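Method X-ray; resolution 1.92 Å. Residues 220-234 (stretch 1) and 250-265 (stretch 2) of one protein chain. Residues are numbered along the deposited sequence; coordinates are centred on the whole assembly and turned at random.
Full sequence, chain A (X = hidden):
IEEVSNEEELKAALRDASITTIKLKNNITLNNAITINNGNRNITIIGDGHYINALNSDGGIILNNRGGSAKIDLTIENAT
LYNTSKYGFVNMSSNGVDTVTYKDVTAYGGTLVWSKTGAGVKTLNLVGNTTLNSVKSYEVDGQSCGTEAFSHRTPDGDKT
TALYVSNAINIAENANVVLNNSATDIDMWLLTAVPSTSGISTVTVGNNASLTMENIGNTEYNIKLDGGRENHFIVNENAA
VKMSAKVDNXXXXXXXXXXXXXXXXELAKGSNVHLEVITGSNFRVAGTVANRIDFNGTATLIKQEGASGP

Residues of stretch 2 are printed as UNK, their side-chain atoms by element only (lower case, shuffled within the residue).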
# COMPACT_ATOMS: atom_id res chain seq x y z
N GLU A 220 6.06 -5.89 -13.06
CA GLU A 220 5.21 -6.57 -14.04
C GLU A 220 3.81 -5.95 -14.11
O GLU A 220 3.32 -5.67 -15.19
CB GLU A 220 5.11 -8.06 -13.72
CG GLU A 220 6.45 -8.77 -13.81
CD GLU A 220 6.33 -10.28 -13.66
OE1 GLU A 220 6.41 -10.99 -14.68
OE2 GLU A 220 6.15 -10.75 -12.51
N TYR A 221 3.17 -5.73 -12.95
CA TYR A 221 1.87 -5.05 -12.92
C TYR A 221 1.94 -3.89 -11.93
O TYR A 221 2.38 -4.07 -10.81
CB TYR A 221 0.73 -5.97 -12.47
CG TYR A 221 0.83 -7.42 -12.83
CD1 TYR A 221 1.05 -7.82 -14.13
CD2 TYR A 221 0.67 -8.39 -11.85
CE1 TYR A 221 1.13 -9.16 -14.45
CE2 TYR A 221 0.75 -9.73 -12.16
CZ TYR A 221 0.98 -10.11 -13.46
OH TYR A 221 1.05 -11.45 -13.77
N ASN A 222 1.49 -2.70 -12.34
CA ASN A 222 1.44 -1.60 -11.38
C ASN A 222 0.38 -1.85 -10.30
O ASN A 222 0.65 -1.72 -9.10
CB ASN A 222 1.14 -0.27 -12.08
CG ASN A 222 2.24 0.13 -13.06
OD1 ASN A 222 1.98 0.24 -14.26
ND2 ASN A 222 3.45 0.35 -12.56
N ILE A 223 -0.82 -2.20 -10.73
CA ILE A 223 -1.93 -2.41 -9.82
C ILE A 223 -2.60 -3.74 -10.12
O ILE A 223 -3.03 -3.99 -11.24
CB ILE A 223 -2.98 -1.28 -9.90
CG1 ILE A 223 -2.34 0.08 -9.60
CG2 ILE A 223 -4.13 -1.54 -8.92
CD1 ILE A 223 -3.33 1.26 -9.81
N LYS A 224 -2.66 -4.61 -9.13
CA LYS A 224 -3.36 -5.86 -9.29
C LYS A 224 -4.53 -5.88 -8.32
O LYS A 224 -4.35 -5.75 -7.10
CB LYS A 224 -2.44 -7.06 -9.06
CG LYS A 224 -3.11 -8.35 -9.47
CD LYS A 224 -2.29 -9.61 -9.24
CE LYS A 224 -3.04 -10.80 -9.83
NZ LYS A 224 -2.19 -11.65 -10.68
N LEU A 225 -5.73 -6.02 -8.87
CA LEU A 225 -6.96 -5.94 -8.10
C LEU A 225 -7.60 -7.33 -8.06
O LEU A 225 -7.92 -7.90 -9.12
CB LEU A 225 -7.92 -4.91 -8.72
CG LEU A 225 -7.45 -3.44 -8.79
CD1 LEU A 225 -8.41 -2.58 -9.61
CD2 LEU A 225 -7.22 -2.84 -7.40
N ASP A 226 -7.75 -7.90 -6.86
CA ASP A 226 -8.29 -9.25 -6.69
C ASP A 226 -9.39 -9.27 -5.62
O ASP A 226 -9.39 -10.13 -4.74
CB ASP A 226 -7.16 -10.22 -6.32
CG ASP A 226 -6.36 -10.68 -7.53
OD1 ASP A 226 -6.96 -10.99 -8.58
OD2 ASP A 226 -5.11 -10.71 -7.44
N GLY A 227 -10.28 -8.28 -5.67
CA GLY A 227 -11.48 -8.24 -4.84
C GLY A 227 -12.49 -9.32 -5.21
O GLY A 227 -12.75 -9.55 -6.40
N GLY A 228 -13.06 -9.99 -4.21
CA GLY A 228 -14.03 -11.04 -4.47
C GLY A 228 -15.35 -10.58 -5.06
O GLY A 228 -16.00 -11.34 -5.78
N ARG A 229 -15.77 -9.35 -4.75
CA ARG A 229 -17.03 -8.82 -5.32
C ARG A 229 -16.84 -7.54 -6.15
O ARG A 229 -17.58 -7.31 -7.10
CB ARG A 229 -18.09 -8.59 -4.22
CG ARG A 229 -17.82 -7.48 -3.20
CD ARG A 229 -19.16 -7.01 -2.53
NE ARG A 229 -19.84 -5.97 -3.32
CZ ARG A 229 -21.02 -6.11 -3.92
NH1 ARG A 229 -21.70 -7.25 -3.80
NH2 ARG A 229 -21.53 -5.11 -4.64
N GLU A 230 -15.90 -6.67 -5.77
CA GLU A 230 -15.68 -5.43 -6.53
C GLU A 230 -14.20 -5.10 -6.64
O GLU A 230 -13.40 -5.36 -5.73
CB GLU A 230 -16.37 -4.21 -5.88
CG GLU A 230 -17.89 -4.30 -5.65
CD GLU A 230 -18.44 -3.08 -4.90
OE1 GLU A 230 -17.91 -1.95 -5.10
OE2 GLU A 230 -19.35 -3.25 -4.04
N ASN A 231 -13.84 -4.50 -7.77
CA ASN A 231 -12.49 -4.02 -8.02
C ASN A 231 -12.59 -2.63 -8.64
O ASN A 231 -13.23 -2.49 -9.66
CB ASN A 231 -11.73 -4.97 -8.95
CG ASN A 231 -11.49 -6.33 -8.32
OD1 ASN A 231 -10.53 -6.51 -7.57
ND2 ASN A 231 -12.40 -7.28 -8.57
N HIS A 232 -11.94 -1.63 -8.06
CA HIS A 232 -12.10 -0.26 -8.57
C HIS A 232 -10.77 0.43 -8.78
O HIS A 232 -9.86 0.28 -7.98
CB HIS A 232 -12.92 0.58 -7.60
CG HIS A 232 -14.32 0.10 -7.40
ND1 HIS A 232 -15.38 0.52 -8.19
CD2 HIS A 232 -14.86 -0.73 -6.48
CE1 HIS A 232 -16.49 -0.05 -7.78
NE2 HIS A 232 -16.20 -0.82 -6.74
N PHE A 233 -10.66 1.19 -9.87
CA PHE A 233 -9.57 2.15 -10.02
C PHE A 233 -10.23 3.46 -10.41
O PHE A 233 -10.81 3.56 -11.50
CB PHE A 233 -8.55 1.71 -11.07
CG PHE A 233 -7.39 2.67 -11.24
CD1 PHE A 233 -6.74 3.21 -10.14
CD2 PHE A 233 -6.92 3.00 -12.51
CE1 PHE A 233 -5.67 4.08 -10.29
CE2 PHE A 233 -5.85 3.86 -12.68
CZ PHE A 233 -5.21 4.40 -11.57
N ILE A 234 -10.19 4.43 -9.50
CA ILE A 234 -10.93 5.66 -9.68
C ILE A 234 -9.96 6.84 -9.70
O ILE A 234 -9.24 7.06 -8.75
CB ILE A 234 -11.96 5.89 -8.56
CG1 ILE A 234 -12.93 4.72 -8.49
CG2 ILE A 234 -12.73 7.19 -8.80
CD1 ILE A 234 -13.83 4.76 -7.28
N UNK A 250 -3.00 -2.03 -14.98
CA UNK A 250 -4.01 -2.52 -14.03
C UNK A 250 -4.47 -3.89 -14.46
O UNK A 250 -4.85 -4.11 -15.61
c UNK A 250 -5.24 -1.59 -13.91
c UNK A 250 -6.22 -2.14 -12.85
c UNK A 250 -4.81 -0.17 -13.56
N UNK A 251 -4.42 -4.83 -13.52
CA UNK A 251 -4.80 -6.20 -13.83
C UNK A 251 -5.97 -6.66 -12.97
O UNK A 251 -5.90 -6.65 -11.75
n UNK A 251 -1.37 -10.51 -16.57
c UNK A 251 -3.61 -7.12 -13.61
c UNK A 251 -2.62 -9.11 -14.48
n UNK A 251 -2.51 -10.54 -14.55
c UNK A 251 -1.90 -11.18 -15.54
c UNK A 251 -3.87 -8.60 -13.80
n UNK A 251 -1.83 -12.50 -15.51
N UNK A 252 -7.06 -7.06 -13.63
CA UNK A 252 -8.20 -7.63 -12.94
C UNK A 252 -8.51 -9.00 -13.52
O UNK A 252 -9.28 -9.12 -14.47
c UNK A 252 -9.43 -6.74 -13.03
c UNK A 252 -10.19 -4.31 -12.85
c UNK A 252 -9.05 -5.29 -12.72
c UNK A 252 -10.53 -7.25 -12.07
N UNK A 253 -7.89 -10.01 -12.94
CA UNK A 253 -8.06 -11.40 -13.36
C UNK A 253 -8.25 -12.25 -12.11
O UNK A 253 -7.41 -12.22 -11.21
c UNK A 253 -6.84 -11.90 -14.18
c UNK A 253 -5.48 -11.55 -16.37
c UNK A 253 -6.95 -13.39 -14.47
c UNK A 253 -6.72 -11.14 -15.51
N UNK A 254 -9.38 -12.97 -12.02
CA UNK A 254 -9.64 -13.74 -10.79
C UNK A 254 -8.54 -14.76 -10.48
O UNK A 254 -7.98 -15.36 -11.40
c UNK A 254 -10.51 -13.02 -12.97
c UNK A 254 -11.65 -13.54 -12.12
c UNK A 254 -10.97 -14.42 -11.07
N UNK A 255 -8.22 -14.92 -9.20
CA UNK A 255 -7.17 -15.84 -8.75
C UNK A 255 -7.57 -17.31 -8.94
O UNK A 255 -6.70 -18.19 -9.06
c UNK A 255 -4.56 -14.53 -7.34
c UNK A 255 -6.04 -14.32 -7.05
n UNK A 255 -3.79 -14.89 -6.30
c UNK A 255 -6.85 -15.58 -7.28
o UNK A 255 -4.10 -14.33 -8.47
N UNK A 256 -8.88 -17.57 -8.96
CA UNK A 256 -9.44 -18.92 -9.05
C UNK A 256 -10.67 -18.95 -9.96
O UNK A 256 -11.25 -17.91 -10.24
c UNK A 256 -8.76 -19.47 -6.58
c UNK A 256 -9.43 -19.77 -5.26
c UNK A 256 -9.83 -19.44 -7.67
c UNK A 256 -7.67 -20.48 -6.90
N UNK A 257 -11.06 -20.15 -10.38
CA UNK A 257 -12.22 -20.35 -11.27
C UNK A 257 -13.60 -20.08 -10.63
O UNK A 257 -14.56 -19.82 -11.34
c UNK A 257 -11.10 -22.17 -12.73
o UNK A 257 -9.95 -20.80 -14.31
o UNK A 257 -12.11 -21.11 -14.61
c UNK A 257 -11.05 -21.29 -13.97
c UNK A 257 -12.22 -21.80 -11.79
N UNK A 258 -13.70 -20.16 -9.31
CA UNK A 258 -15.01 -19.97 -8.68
C UNK A 258 -15.25 -18.54 -8.21
O UNK A 258 -16.03 -18.31 -7.28
n UNK A 258 -14.36 -21.22 -5.22
o UNK A 258 -13.10 -20.04 -6.66
c UNK A 258 -15.17 -20.92 -7.49
c UNK A 258 -14.12 -20.69 -6.42
N UNK A 259 -14.58 -17.58 -8.84
CA UNK A 259 -14.75 -16.18 -8.45
C UNK A 259 -15.48 -15.38 -9.52
O UNK A 259 -15.02 -15.28 -10.66
c UNK A 259 -12.69 -16.22 -6.99
c UNK A 259 -13.39 -15.52 -8.16
c UNK A 259 -11.26 -15.72 -6.70
c UNK A 259 -13.57 -14.03 -7.88
N UNK A 260 -16.63 -14.86 -9.15
CA UNK A 260 -17.47 -14.06 -10.03
C UNK A 260 -17.52 -12.65 -9.47
O UNK A 260 -18.14 -12.40 -8.43
c UNK A 260 -18.78 -18.68 -11.62
c UNK A 260 -18.68 -17.14 -9.79
c UNK A 260 -18.97 -16.33 -12.02
c UNK A 260 -18.86 -14.67 -10.15
c UNK A 260 -18.65 -18.44 -10.26
c UNK A 260 -18.94 -17.63 -12.50
c UNK A 260 -18.85 -16.08 -10.66
N UNK A 261 -16.78 -11.74 -10.10
CA UNK A 261 -16.55 -10.43 -9.52
C UNK A 261 -16.83 -9.29 -10.50
O UNK A 261 -17.35 -9.50 -11.60
c UNK A 261 -15.10 -10.35 -8.98
o UNK A 261 -14.96 -9.21 -8.14
c UNK A 261 -14.07 -10.36 -10.12
N UNK A 262 -16.56 -8.07 -10.06
CA UNK A 262 -16.86 -6.87 -10.85
C UNK A 262 -15.61 -6.02 -10.96
O UNK A 262 -14.77 -6.04 -10.07
c UNK A 262 -17.96 -6.07 -10.16
c UNK A 262 -20.21 -6.01 -9.08
n UNK A 262 -21.39 -6.75 -8.61
c UNK A 262 -19.25 -6.85 -9.91
c UNK A 262 -21.39 -7.81 -7.80
n UNK A 262 -20.25 -8.32 -7.32
n UNK A 262 -22.55 -8.37 -7.48
N UNK A 263 -15.50 -5.23 -12.03
CA UNK A 263 -14.42 -4.27 -12.17
C UNK A 263 -14.99 -2.96 -12.67
O UNK A 263 -15.89 -2.94 -13.51
N UNK A 264 -14.49 -1.85 -12.14
CA UNK A 264 -14.92 -0.54 -12.58
C UNK A 264 -13.72 0.40 -12.54
O UNK A 264 -13.09 0.62 -11.49
c UNK A 264 -17.42 -0.68 -12.01
n UNK A 264 -18.19 -0.10 -12.94
c UNK A 264 -16.07 -0.01 -11.70
o UNK A 264 -17.76 -1.72 -11.42
N UNK A 265 -13.41 0.95 -13.71
CA UNK A 265 -12.35 1.93 -13.83
C UNK A 265 -12.98 3.24 -14.32
O UNK A 265 -13.70 3.26 -15.32
c UNK A 265 -11.26 1.44 -14.77
c UNK A 265 -10.68 0.12 -14.23
c UNK A 265 -10.17 2.51 -14.95
c UNK A 265 -9.64 -0.50 -15.14
O HOH W 1 -5.06 -13.47 -10.84
O HOH W 2 -3.12 -13.29 -13.01
O HOH W 3 -9.08 -12.81 -7.62
O HOH W 4 -6.12 -9.48 -10.75
O HOH W 5 -16.27 -3.15 -9.23
O HOH W 6 -14.97 2.67 -9.87

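Position 250 carries three carbons, one bearing the other two; they approach Ile 223, Leu 225 and Phe 233, as befits Val 250, whose CG1 lies 3.9 Å from Leu 225 CD1. Position 251 has three carbons, a nitrogen, then a carbon with two more nitrogens, running across the Tyr 221 ring: Arg 251. Its CD sits 3.8 Å from the centroid of that ring, over the face, and its backbone N donates to Ile 223 O (2.8 Å), while its O accepts from Leu 225 N (3.0 Å).

Position 252 holds four carbons, forked at the first with one arm two carbons long: Ile 252, its CD1 4.1 Å from Leu 225 CD1. Position 253 repeats this fork, making it Ile 253, though its side chain stays clear of stretch 1. At position 254 three carbons close a ring onto the backbone N: Pro 254. At 255, three carbons end in one oxygen and one nitrogen, and the chain packs on Asp 226: Gln 255, with CG 3.7 Å from Asp 226 CG.

The next three positions do not reach stretch 1. Position 256, four carbons forked at the second, is Leu 256; 257, three carbons ending in two oxygens, is Glu 257; 258, two carbons ending in oxygen and nitrogen, is Asn 258. Position 259, again four carbons forked at the first, nears Gly 228 and is Ile 259, closing a type I turn begun at Leu 256. Position 260 has one carbon followed by a ring of six carbons, and its CA-to-CB bond points away from stretch 1: Phe 260.

At 261, one carbon bears an oxygen and a carbon; the oxygen meets Gly 227, so this is Thr 261, whose OG1 donates to Gly 227 O (2.8 Å). Position 262, three carbons, a nitrogen and a carbon with two nitrogens, is Arg 262; its guanidinium stacks on that of Arg 229, and NH1 donates to Arg 229 O (2.9 Å). Position 263 has no side chain: Gly 263. Position 264, two carbons ending in oxygen and nitrogen beside His 232, is Asn 264. Position 265, four carbons forked at the first, packs against Phe 233 as Ile 265.

The contact is a parallel strand pairing in two segments, separated by loops. Asn 231 O accepts from Asn 264 N (2.9 Å) and Phe 233 N donates to Asn 264 O (3.0 Å), continuing the ladder. Apolar side chains gather around Val 250, while waters bridge polar groups, one linking Lys 224 NZ to Arg 251 NH2 (3.0 and 2.9 Å from its O), where the like-charged side chains come close.

Stretch 2, residues 250-265: VRIIPQLENIFTRGNI
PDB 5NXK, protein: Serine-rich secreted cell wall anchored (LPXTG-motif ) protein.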